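Side-chain contacts in replicative DNA helicase DnaB, 1st part (Mycobacterium tuberculosis, PDB 2R5U), which forms the N-terminal domain of a homohexameric replicative helicase that probably travels ahead of the replisome, unwinding duplex DNA in the 5'-3' direction with ATP: residues N67-D70 / A71-L75; A123-V126 / A127-L131. One frame throughout, in Å; residues are numbered along the deposited sequence.

Contact 1: N67-D70 / A71-L75; sequences NVYD and AILDL
Two donors meet at the carbonyl oxygen of Asp70: the amide of Asp74 one helical turn on, with Asp74 N 2.9 Å from Asp70 O, and a water whose oxygen lies 2.6 Å from Asp70 O. The same water also donates to the carboxylate of Asp74, its oxygen 2.9 Å from Asp74 OD1, linking side chain to backbone. The stronger partner of Asp74 OD1 is Arg94, in a salt bridge.

On the neighbouring flank of helix 63-77, Leu73 lies against the ring of Tyr69. With CG of Tyr69 anti to its own amide nitrogen (chi1 -178°), the ring projects outward from the helix and leans slightly toward its C-terminal end, and Leu73 CG sits over one face, 4.0 Å from the Tyr69 ring centroid and 27° off its normal, a CH-pi contact. Leu73 CD1 reaches the rim at Tyr69 CE2, 3.4 Å away. Phe60, Leu52 and Met41 pack round the same tyrosine. Next to this pair Val68 CG1 meets Ile72 CD1 at 4.0 Å.

The helix thus has a charged, hydrated flank at Asp70 and Asp74, while Tyr69, Ile72 and Leu73 face helices 31-43 and 45-52, and Ala71 and Leu75 helix 84-93.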
ATOM      1  N   ASN B  67      12.444 -24.003  -9.729  1.00 26.20           N
ATOM      2  CA  ASN B  67      13.085 -23.006 -10.589  1.00 26.27           C
ATOM      3  C   ASN B  67      13.756 -23.706 -11.775  1.00 25.90           C
ATOM      4  O   ASN B  67      13.621 -23.272 -12.929  1.00 24.91           O
ATOM      5  CB  ASN B  67      14.159 -22.212  -9.836  1.00 27.30           C
ATOM      6  CG  ASN B  67      13.587 -21.217  -8.791  1.00 29.56           C
ATOM      7  OD1 ASN B  67      12.433 -20.785  -8.861  1.00 33.29           O
ATOM      8  ND2 ASN B  67      14.434 -20.828  -7.846  1.00 31.68           N
ATOM      9  N   VAL B  68      14.490 -24.782 -11.483  1.00 24.54           N
ATOM     10  CA  VAL B  68      15.195 -25.521 -12.531  1.00 24.09           C
ATOM     11  C   VAL B  68      14.178 -26.103 -13.508  1.00 24.35           C
ATOM     12  O   VAL B  68      14.311 -25.922 -14.725  1.00 23.98           O
ATOM     13  CB  VAL B  68      16.098 -26.625 -11.967  1.00 24.19           C
ATOM     14  CG1 VAL B  68      16.725 -27.464 -13.127  1.00 23.56           C
ATOM     15  CG2 VAL B  68      17.185 -25.995 -11.109  1.00 22.89           C
ATOM     16  N   TYR B  69      13.161 -26.771 -12.966  1.00 24.82           N
ATOM     17  CA  TYR B  69      12.102 -27.362 -13.767  1.00 25.55           C
ATOM     18  C   TYR B  69      11.423 -26.341 -14.687  1.00 26.26           C
ATOM     19  O   TYR B  69      11.216 -26.611 -15.878  1.00 25.68           O
ATOM     20  CB  TYR B  69      11.074 -28.038 -12.856  1.00 26.06           C
ATOM     21  CG  TYR B  69       9.943 -28.733 -13.593  1.00 27.97           C
ATOM     22  CD1 TYR B  69      10.094 -30.030 -14.064  1.00 28.64           C
ATOM     23  CD2 TYR B  69       8.718 -28.082 -13.810  1.00 29.53           C
ATOM     24  CE1 TYR B  69       9.073 -30.668 -14.731  1.00 30.30           C
ATOM     25  CE2 TYR B  69       7.675 -28.716 -14.476  1.00 31.31           C
ATOM     26  CZ  TYR B  69       7.870 -30.010 -14.935  1.00 30.33           C
ATOM     27  OH  TYR B  69       6.874 -30.671 -15.585  1.00 30.67           O
ATOM     28  N   ASP B  70      11.072 -25.182 -14.124  1.00 26.27           N
ATOM     29  CA  ASP B  70      10.393 -24.108 -14.881  1.00 27.08           C
ATOM     30  C   ASP B  70      11.280 -23.587 -16.021  1.00 26.60           C
ATOM     31  O   ASP B  70      10.784 -23.327 -17.121  1.00 26.05           O
ATOM     32  CB  ASP B  70       9.988 -22.934 -13.964  1.00 27.56           C
ATOM     33  CG  ASP B  70       8.971 -23.324 -12.886  1.00 30.37           C
ATOM     34  OD1 ASP B  70       8.405 -24.453 -12.914  1.00 31.87           O
ATOM     35  OD2 ASP B  70       8.752 -22.485 -11.970  1.00 32.63           O
ATOM     36  N   ALA B  71      12.584 -23.456 -15.757  1.00 25.64           N
ATOM     37  CA  ALA B  71      13.540 -23.045 -16.786  1.00 26.32           C
ATOM     38  C   ALA B  71      13.623 -24.073 -17.945  1.00 26.43           C
ATOM     39  O   ALA B  71      13.602 -23.691 -19.122  1.00 26.68           O
ATOM     40  CB  ALA B  71      14.918 -22.797 -16.177  1.00 25.25           C
ATOM     41  N   ILE B  72      13.681 -25.361 -17.612  1.00 26.09           N
ATOM     42  CA  ILE B  72      13.662 -26.426 -18.641  1.00 25.97           C
ATOM     43  C   ILE B  72      12.362 -26.367 -19.477  1.00 26.84           C
ATOM     44  O   ILE B  72      12.392 -26.410 -20.713  1.00 25.47           O
ATOM     45  CB  ILE B  72      13.837 -27.827 -18.021  1.00 26.11           C
ATOM     46  CG1 ILE B  72      15.166 -27.932 -17.230  1.00 24.57           C
ATOM     47  CG2 ILE B  72      13.777 -28.902 -19.097  1.00 25.89           C
ATOM     48  CD1 ILE B  72      15.261 -29.242 -16.378  1.00 25.79           C
ATOM     49  N   LEU B  73      11.221 -26.268 -18.806  1.00 27.55           N
ATOM     50  CA  LEU B  73       9.950 -26.190 -19.509  1.00 30.02           C
ATOM     51  C   LEU B  73       9.878 -24.946 -20.392  1.00 30.53           C
ATOM     52  O   LEU B  73       9.320 -25.002 -21.486  1.00 30.76           O
ATOM     53  CB  LEU B  73       8.773 -26.209 -18.535  1.00 30.36           C
ATOM     54  CG  LEU B  73       8.424 -27.497 -17.791  1.00 33.59           C
ATOM     55  CD1 LEU B  73       6.917 -27.476 -17.599  1.00 36.03           C
ATOM     56  CD2 LEU B  73       8.864 -28.793 -18.482  1.00 36.31           C
ATOM     57  N   ASP B  74      10.425 -23.824 -19.910  1.00 31.06           N
ATOM     58  CA  ASP B  74      10.500 -22.589 -20.721  1.00 32.46           C
ATOM     59  C   ASP B  74      11.199 -22.819 -22.057  1.00 31.46           C
ATOM     60  O   ASP B  74      10.695 -22.417 -23.115  1.00 32.06           O
ATOM     61  CB  ASP B  74      11.236 -21.477 -19.979  1.00 33.28           C
ATOM     62  CG  ASP B  74      10.346 -20.312 -19.656  1.00 39.01           C
ATOM     63  OD1 ASP B  74       9.625 -20.379 -18.629  1.00 43.99           O
ATOM     64  OD2 ASP B  74      10.369 -19.322 -20.442  1.00 42.60           O
ATOM     65  N   LEU B  75      12.365 -23.455 -21.988  1.00 30.06           N
ATOM     66  CA  LEU B  75      13.171 -23.785 -23.157  1.00 29.43           C
ATOM     67  C   LEU B  75      12.465 -24.777 -24.083  1.00 29.46           C
ATOM     68  O   LEU B  75      12.382 -24.564 -25.286  1.00 27.93           O
ATOM     69  CB  LEU B  75      14.529 -24.328 -22.713  1.00 29.48           C
ATOM     70  CG  LEU B  75      15.489 -23.268 -22.138  1.00 28.93           C
ATOM     71  CD1 LEU B  75      16.681 -23.928 -21.470  1.00 26.96           C
ATOM     72  CD2 LEU B  75      15.951 -22.326 -23.235  1.00 27.77           C
TER
HETATM   73  O   HOH W   1       8.295 -22.713 -17.490  1.00 42.62           O

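Contact 2: A123-V126 / A127-L131; sequences ASIV and AEKAL
Lys129 leans back over the carbonyl of Ile125, one turn earlier in helix 119-147. Its CB lies 3.6 Å from Ile125 O, and its CG comes closer still, 3.3 Å from Ile125 O. That CG also makes the one approach between the two side chains, a loose one, with Lys129 CG 4.3 Å from Ile125 CG2. The chain then bends at chi2 (-69°), and from CD through CE to NZ it runs on extended, leading away from residues 123-126. The same carbonyl oxygen takes the backbone bond: Lys129 N donates to Ile125 O over 3.0 Å with an N-H...O angle of 169°.

The shorter side chains behave alike. Ala127 CB rests 3.4 Å from Ala123 O, and Ala130 CB lies at the same distance, 3.4 Å, from Val126 O; such spacings follow from the helix itself. Ser124 turns its hydroxyl back to the carbonyl of Tyr121, a hydrogen bond within the helix.

Val126 and Ile125 instead face helix 31-43, where both touch Ala33. This is regular i to i+4 alpha-helical bonding in the long helix 119-147 of the DnaB N-terminal domain: backbone hydrogen bonds do the holding, while the branched residues serve packing between helices.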
ATOM      1  N   ALA B 123       9.419 -39.185 -11.756  1.00 31.56           N
ATOM      2  CA  ALA B 123       8.365 -38.181 -11.837  1.00 31.79           C
ATOM      3  C   ALA B 123       7.092 -38.685 -11.150  1.00 31.80           C
ATOM      4  O   ALA B 123       6.413 -37.917 -10.497  1.00 30.82           O
ATOM      5  CB  ALA B 123       8.065 -37.816 -13.284  1.00 30.95           C
ATOM      6  N   SER B 124       6.783 -39.970 -11.313  1.00 32.06           N
ATOM      7  CA  SER B 124       5.603 -40.552 -10.673  1.00 33.08           C
ATOM      8  C   SER B 124       5.681 -40.481  -9.129  1.00 33.16           C
ATOM      9  O   SER B 124       4.660 -40.281  -8.468  1.00 33.12           O
ATOM     10  CB  SER B 124       5.307 -41.962 -11.203  1.00 33.26           C
ATOM     11  OG  SER B 124       6.029 -42.973 -10.506  1.00 37.66           O
ATOM     12  N   ILE B 125       6.893 -40.616  -8.581  1.00 32.50           N
ATOM     13  CA  ILE B 125       7.152 -40.460  -7.153  1.00 32.70           C
ATOM     14  C   ILE B 125       6.890 -39.016  -6.750  1.00 31.43           C
ATOM     15  O   ILE B 125       6.159 -38.757  -5.794  1.00 31.53           O
ATOM     16  CB  ILE B 125       8.609 -40.848  -6.756  1.00 32.52           C
ATOM     17  CG1 ILE B 125       8.876 -42.357  -6.936  1.00 35.03           C
ATOM     18  CG2 ILE B 125       8.912 -40.389  -5.327  1.00 33.72           C
ATOM     19  CD1 ILE B 125       8.094 -43.258  -5.980  1.00 39.39           C
ATOM     20  N   VAL B 126       7.477 -38.082  -7.495  1.00 30.29           N
ATOM     21  CA  VAL B 126       7.333 -36.656  -7.216  1.00 29.34           C
ATOM     22  C   VAL B 126       5.853 -36.239  -7.267  1.00 29.81           C
ATOM     23  O   VAL B 126       5.412 -35.459  -6.443  1.00 29.73           O
ATOM     24  CB  VAL B 126       8.217 -35.768  -8.146  1.00 28.60           C
ATOM     25  CG1 VAL B 126       7.972 -34.296  -7.880  1.00 27.88           C
ATOM     26  CG2 VAL B 126       9.717 -36.073  -7.940  1.00 27.41           C
ATOM     27  N   ALA B 127       5.121 -36.766  -8.243  1.00 30.98           N
ATOM     28  CA  ALA B 127       3.684 -36.500  -8.414  1.00 31.62           C
ATOM     29  C   ALA B 127       2.831 -37.033  -7.249  1.00 31.96           C
ATOM     30  O   ALA B 127       1.925 -36.347  -6.778  1.00 32.12           O
ATOM     31  CB  ALA B 127       3.207 -37.083  -9.730  1.00 31.64           C
ATOM     32  N   GLU B 128       3.118 -38.254  -6.807  1.00 32.83           N
ATOM     33  CA  GLU B 128       2.465 -38.847  -5.655  1.00 33.78           C
ATOM     34  C   GLU B 128       2.669 -38.014  -4.396  1.00 33.90           C
ATOM     35  O   GLU B 128       1.707 -37.720  -3.680  1.00 33.59           O
ATOM     36  CB  GLU B 128       2.950 -40.272  -5.422  1.00 34.35           C
ATOM     37  CG  GLU B 128       1.848 -41.297  -5.514  1.00 38.87           C
ATOM     38  CD  GLU B 128       2.271 -42.668  -5.041  1.00 44.53           C
ATOM     39  OE1 GLU B 128       3.069 -42.754  -4.075  1.00 47.20           O
ATOM     40  OE2 GLU B 128       1.797 -43.663  -5.639  1.00 47.63           O
ATOM     41  N   LYS B 129       3.916 -37.609  -4.149  1.00 33.40           N
ATOM     42  CA  LYS B 129       4.251 -36.777  -3.000  1.00 32.82           C
ATOM     43  C   LYS B 129       3.604 -35.397  -3.093  1.00 32.83           C
ATOM     44  O   LYS B 129       3.162 -34.829  -2.068  1.00 32.72           O
ATOM     45  CB  LYS B 129       5.777 -36.682  -2.836  1.00 32.83           C
ATOM     46  CG  LYS B 129       6.453 -38.041  -2.618  1.00 34.04           C
ATOM     47  CD  LYS B 129       6.128 -38.678  -1.273  1.00 36.85           C
ATOM     48  CE  LYS B 129       6.799 -40.040  -1.138  1.00 38.77           C
ATOM     49  NZ  LYS B 129       6.537 -40.653   0.205  1.00 42.88           N
ATOM     50  N   ALA B 130       3.521 -34.860  -4.313  1.00 31.67           N
ATOM     51  CA  ALA B 130       2.844 -33.598  -4.533  1.00 32.36           C
ATOM     52  C   ALA B 130       1.345 -33.745  -4.218  1.00 32.80           C
ATOM     53  O   ALA B 130       0.795 -32.902  -3.520  1.00 32.89           O
ATOM     54  CB  ALA B 130       3.050 -33.094  -5.938  1.00 31.53           C
ATOM     55  N   LEU B 131       0.715 -34.814  -4.712  1.00 33.88           N
ATOM     56  CA  LEU B 131      -0.708 -35.100  -4.400  1.00 34.54           C
ATOM     57  C   LEU B 131      -0.962 -35.074  -2.892  1.00 35.23           C
ATOM     58  O   LEU B 131      -1.804 -34.306  -2.407  1.00 35.37           O
ATOM     59  CB  LEU B 131      -1.169 -36.427  -5.009  1.00 34.72           C
ATOM     60  CG  LEU B 131      -2.684 -36.708  -5.053  1.00 35.78           C
ATOM     61  CD1 LEU B 131      -3.453 -35.472  -5.544  1.00 38.27           C
ATOM     62  CD2 LEU B 131      -2.989 -37.891  -5.948  1.00 35.02           C
TER

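Overall arrangement
Neither contact closes a long loop: each joins residues one turn apart within a single helix, and the two follow in series, contact 1 on helix 63-77 and contact 2 on helix 119-147, without nesting or crossing. Their centres are 18 Å apart and their nearest atoms about 7 Å, so they do not touch. What connects them is helix 31-43, earlier in the chain: its Leu38 and Met41 meet residues of contact 1, while Ala33, Glu34 and Val37 meet contact 2. The loop residue Leu55 likewise touches both Tyr69 and Ala127. Contact 1 is further joined to helices 45-52 and 84-93, which places it within the all-helical globular part.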